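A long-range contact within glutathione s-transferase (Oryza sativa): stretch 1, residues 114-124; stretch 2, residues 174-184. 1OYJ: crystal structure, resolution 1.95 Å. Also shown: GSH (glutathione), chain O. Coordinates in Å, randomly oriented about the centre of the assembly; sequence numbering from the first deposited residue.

Stretch 1, residues 114-124: KLYDCGSRLWR
Stretch 2, residues 174-184: AWFYSYERCGG

How do the two backbones meet? Both are helical, 114-124 throughout and 176-183 in the second stretch, and their N-to-C directions differ by 46°, with the axes 9.0 Å apart at closest approach. The register is set where L122 CA lies 5.6 Å from C182 CA. G184 then leaves the helix with phi/psi 76/40, a positive phi that favours glycine.

What fills the middle? Y179, chi1 -62° (m) and chi2 -19°, leaves its backbone sideways, but its ring end swings in among L115, G119, L122 and W123. G119 makes the room: G119 CA is 3.9 Å from Y179 CE1, and a CB there would clash with that atom. L115, at chi1 -92° between wells and chi2 -67° (m), brings its CD1 to 3.8 Å from Y179 OH. L122 adopts m,t (-57°, -177°), and its CD1 packs 3.8 Å from Y179 CD1 and 3.7 Å from Y179 CA.

How do the tryptophans join in? W123, chi1 44° (p) and chi2 86°, also starts sideways and carries its indole inward, so that its CZ3 lies 3.9 Å from Y179 CE1, an edge-to-edge approach. W175 (chi1 -58°, m; chi2 65°) points toward stretch 1, with its CE3 3.5 Å from W123 CH2. Their six-membered rings are 30° from parallel, centroids 5.6 Å apart, and slid so far that they barely overlap.

What closes the contact near the register point? The small C182 side chain, m at -57°, points toward stretch 1 and lets the backbones approach: its CB is 3.5 Å from L122 O and 3.9 Å from L122 CB. No hydrogen bond crosses the interface; apolar packing buries 427 Å². Away from it, C118 (chi1 -53°, m) is covalently bound to glutathione, C118 SG to GSH SG2 2.2 Å.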

# COMPACT_ATOMS: atom_id res chain seq x y z
N LYS A 114 0.21 10.15 2.44
CA LYS A 114 0.34 11.53 2.80
C LYS A 114 -0.97 12.41 2.82
O LYS A 114 -1.23 13.17 3.76
CB LYS A 114 1.37 12.18 1.85
CG LYS A 114 2.83 11.56 1.98
CD LYS A 114 3.58 11.98 3.30
CE LYS A 114 4.89 11.23 3.48
NZ LYS A 114 5.71 11.59 4.72
N LEU A 115 -1.80 12.23 1.79
CA LEU A 115 -2.85 13.21 1.49
C LEU A 115 -3.95 13.17 2.56
O LEU A 115 -4.27 14.17 3.22
CB LEU A 115 -3.40 13.00 0.08
CG LEU A 115 -2.77 13.75 -1.08
CD1 LEU A 115 -3.06 15.26 -0.93
CD2 LEU A 115 -1.29 13.58 -1.08
N TYR A 116 -4.54 12.04 2.70
CA TYR A 116 -5.66 11.96 3.61
C TYR A 116 -5.26 12.35 5.02
O TYR A 116 -5.89 13.22 5.62
CB TYR A 116 -6.21 10.60 3.60
CG TYR A 116 -7.32 10.38 4.58
CD1 TYR A 116 -8.55 10.88 4.32
CD2 TYR A 116 -7.14 9.62 5.70
CE1 TYR A 116 -9.59 10.67 5.15
CE2 TYR A 116 -8.21 9.38 6.57
CZ TYR A 116 -9.44 9.92 6.26
OH TYR A 116 -10.55 9.75 7.07
N ASP A 117 -4.23 11.74 5.55
CA ASP A 117 -3.86 12.00 6.93
C ASP A 117 -3.34 13.41 7.15
O ASP A 117 -3.66 14.09 8.15
CB ASP A 117 -2.77 11.03 7.42
CG ASP A 117 -3.21 9.53 7.45
OD1 ASP A 117 -4.26 9.20 8.02
OD2 ASP A 117 -2.54 8.64 6.85
N CYS A 118 -2.50 13.87 6.23
CA CYS A 118 -1.89 15.13 6.42
C CYS A 118 -2.88 16.21 6.17
O CYS A 118 -2.83 17.27 6.81
CB CYS A 118 -0.64 15.26 5.58
SG CYS A 118 0.50 13.84 5.88
N GLY A 119 -3.82 15.95 5.27
CA GLY A 119 -4.88 16.88 5.06
C GLY A 119 -5.80 17.04 6.24
O GLY A 119 -6.19 18.21 6.55
N SER A 120 -6.12 15.94 6.91
CA SER A 120 -7.04 15.99 8.00
C SER A 120 -6.52 16.87 9.16
O SER A 120 -7.32 17.55 9.86
CB SER A 120 -7.31 14.60 8.56
OG SER A 120 -7.97 13.81 7.59
N ARG A 121 -5.22 16.87 9.37
CA ARG A 121 -4.65 17.72 10.40
C ARG A 121 -4.99 19.17 10.19
O ARG A 121 -5.06 19.92 11.17
CB ARG A 121 -3.12 17.63 10.40
CG ARG A 121 -2.66 16.17 10.68
CD ARG A 121 -1.17 15.99 10.63
NE ARG A 121 -0.75 14.68 11.11
CZ ARG A 121 0.52 14.35 11.32
NH1 ARG A 121 1.50 15.24 11.09
NH2 ARG A 121 0.81 13.15 11.80
N LEU A 122 -5.20 19.58 8.93
CA LEU A 122 -5.45 21.00 8.67
C LEU A 122 -6.79 21.43 9.27
O LEU A 122 -6.98 22.61 9.63
CB LEU A 122 -5.42 21.31 7.20
CG LEU A 122 -4.16 20.93 6.46
CD1 LEU A 122 -4.24 21.35 5.02
CD2 LEU A 122 -2.93 21.59 7.06
N TRP A 123 -7.72 20.51 9.41
CA TRP A 123 -8.96 20.98 10.02
C TRP A 123 -9.19 20.48 11.40
O TRP A 123 -10.20 20.86 12.05
CB TRP A 123 -10.21 20.74 9.16
CG TRP A 123 -10.27 19.48 8.56
CD1 TRP A 123 -10.75 18.37 9.10
CD2 TRP A 123 -9.82 19.16 7.27
NE1 TRP A 123 -10.64 17.34 8.21
CE2 TRP A 123 -10.03 17.79 7.09
CE3 TRP A 123 -9.23 19.88 6.24
CZ2 TRP A 123 -9.68 17.12 5.95
CZ3 TRP A 123 -8.90 19.22 5.09
CH2 TRP A 123 -9.14 17.86 4.95
N ARG A 124 -8.29 19.60 11.84
CA ARG A 124 -8.31 19.10 13.21
C ARG A 124 -7.52 20.00 14.14
O ARG A 124 -7.81 20.10 15.32
CB ARG A 124 -7.70 17.74 13.30
CG ARG A 124 -8.61 16.59 12.99
CD ARG A 124 -7.86 15.21 12.78
NE ARG A 124 -8.81 14.19 12.31
CZ ARG A 124 -8.73 12.86 12.52
NH1 ARG A 124 -9.69 12.06 12.04
NH2 ARG A 124 -7.71 12.32 13.19
N ALA A 174 -10.13 18.15 -5.27
CA ALA A 174 -11.32 18.76 -4.77
C ALA A 174 -11.21 19.32 -3.32
O ALA A 174 -12.09 20.08 -2.91
CB ALA A 174 -12.48 17.82 -4.81
N TRP A 175 -10.16 18.92 -2.62
CA TRP A 175 -9.84 19.37 -1.28
C TRP A 175 -8.78 20.44 -1.31
O TRP A 175 -8.45 20.98 -0.24
CB TRP A 175 -9.38 18.16 -0.44
CG TRP A 175 -10.37 17.06 -0.36
CD1 TRP A 175 -10.80 16.31 -1.33
CD2 TRP A 175 -11.07 16.60 0.81
NE1 TRP A 175 -11.71 15.39 -0.89
CE2 TRP A 175 -11.88 15.55 0.44
CE3 TRP A 175 -11.07 16.97 2.13
CZ2 TRP A 175 -12.68 14.86 1.34
CZ3 TRP A 175 -11.91 16.31 2.99
CH2 TRP A 175 -12.66 15.27 2.60
N PHE A 176 -8.23 20.78 -2.47
CA PHE A 176 -7.11 21.72 -2.47
C PHE A 176 -7.56 23.07 -1.82
O PHE A 176 -6.87 23.65 -1.00
CB PHE A 176 -6.50 21.98 -3.85
CG PHE A 176 -5.55 20.88 -4.34
CD1 PHE A 176 -5.30 19.74 -3.59
CD2 PHE A 176 -4.97 21.00 -5.59
CE1 PHE A 176 -4.48 18.76 -4.07
CE2 PHE A 176 -4.07 19.98 -6.02
CZ PHE A 176 -3.89 18.90 -5.29
N TYR A 177 -8.77 23.47 -2.15
CA TYR A 177 -9.32 24.73 -1.68
C TYR A 177 -9.37 24.73 -0.19
O TYR A 177 -8.94 25.69 0.41
CB TYR A 177 -10.69 25.04 -2.34
CG TYR A 177 -11.37 26.28 -1.75
CD1 TYR A 177 -10.88 27.57 -2.00
CD2 TYR A 177 -12.47 26.16 -0.93
CE1 TYR A 177 -11.52 28.75 -1.43
CE2 TYR A 177 -13.12 27.30 -0.39
CZ TYR A 177 -12.63 28.60 -0.64
OH TYR A 177 -13.24 29.73 -0.09
N SER A 178 -9.87 23.64 0.39
CA SER A 178 -9.94 23.47 1.81
C SER A 178 -8.53 23.47 2.46
O SER A 178 -8.37 24.02 3.55
CB SER A 178 -10.71 22.18 2.16
OG SER A 178 -12.05 22.24 1.71
N TYR A 179 -7.56 22.87 1.79
CA TYR A 179 -6.20 22.88 2.30
C TYR A 179 -5.70 24.31 2.33
O TYR A 179 -5.01 24.68 3.28
CB TYR A 179 -5.22 22.10 1.43
CG TYR A 179 -5.51 20.62 1.29
CD1 TYR A 179 -6.29 19.95 2.16
CD2 TYR A 179 -4.93 19.92 0.31
CE1 TYR A 179 -6.56 18.60 1.98
CE2 TYR A 179 -5.15 18.60 0.16
CZ TYR A 179 -5.97 17.96 0.98
OH TYR A 179 -6.16 16.59 0.76
N GLU A 180 -6.04 25.06 1.28
CA GLU A 180 -5.68 26.47 1.17
C GLU A 180 -6.19 27.35 2.25
O GLU A 180 -5.41 28.11 2.89
CB GLU A 180 -6.03 27.12 -0.19
CG GLU A 180 -5.16 26.60 -1.32
CD GLU A 180 -5.60 27.04 -2.71
OE1 GLU A 180 -6.77 27.36 -2.90
OE2 GLU A 180 -4.73 27.08 -3.57
N ARG A 181 -7.47 27.20 2.54
CA ARG A 181 -8.06 28.05 3.53
C ARG A 181 -7.60 27.64 4.92
O ARG A 181 -7.33 28.48 5.76
CB ARG A 181 -9.59 27.99 3.42
CG ARG A 181 -10.09 28.60 2.09
CD ARG A 181 -11.25 29.47 2.19
NE ARG A 181 -11.08 30.67 3.00
CZ ARG A 181 -11.98 31.07 3.89
NH1 ARG A 181 -11.81 32.20 4.57
NH2 ARG A 181 -13.06 30.33 4.11
N CYS A 182 -7.46 26.35 5.17
CA CYS A 182 -7.08 25.93 6.51
C CYS A 182 -5.58 26.01 6.75
O CYS A 182 -5.16 26.35 7.85
CB CYS A 182 -7.55 24.52 6.80
SG CYS A 182 -9.29 24.20 6.64
N GLY A 183 -4.80 25.74 5.72
CA GLY A 183 -3.38 25.73 5.85
C GLY A 183 -2.65 27.04 5.64
O GLY A 183 -1.48 27.16 5.99
N GLY A 184 -3.34 28.00 5.09
CA GLY A 184 -2.83 29.33 4.89
C GLY A 184 -1.86 29.42 3.74
O GLY A 184 -0.81 30.09 3.90
N1 GSH O . 5.58 7.93 10.48
CA1 GSH O . 4.70 9.10 10.50
C1 GSH O . 5.03 9.89 11.75
O11 GSH O . 4.17 10.16 12.58
O12 GSH O . 6.17 10.24 11.98
CB1 GSH O . 4.90 9.92 9.17
CG1 GSH O . 3.97 11.13 9.08
CD1 GSH O . 3.91 11.96 7.78
OE1 GSH O . 3.63 11.43 6.72
N2 GSH O . 4.11 13.27 7.91
CA2 GSH O . 3.77 14.28 6.90
C2 GSH O . 4.99 14.97 6.39
O2 GSH O . 4.90 16.04 5.74
CB2 GSH O . 2.76 15.27 7.44
SG2 GSH O . 1.24 14.38 7.84
N3 GSH O . 6.14 14.29 6.68
CA3 GSH O . 7.42 14.70 6.12
C3 GSH O . 7.57 14.55 4.61
O31 GSH O . 6.74 13.81 3.98
O32 GSH O . 8.52 15.18 4.04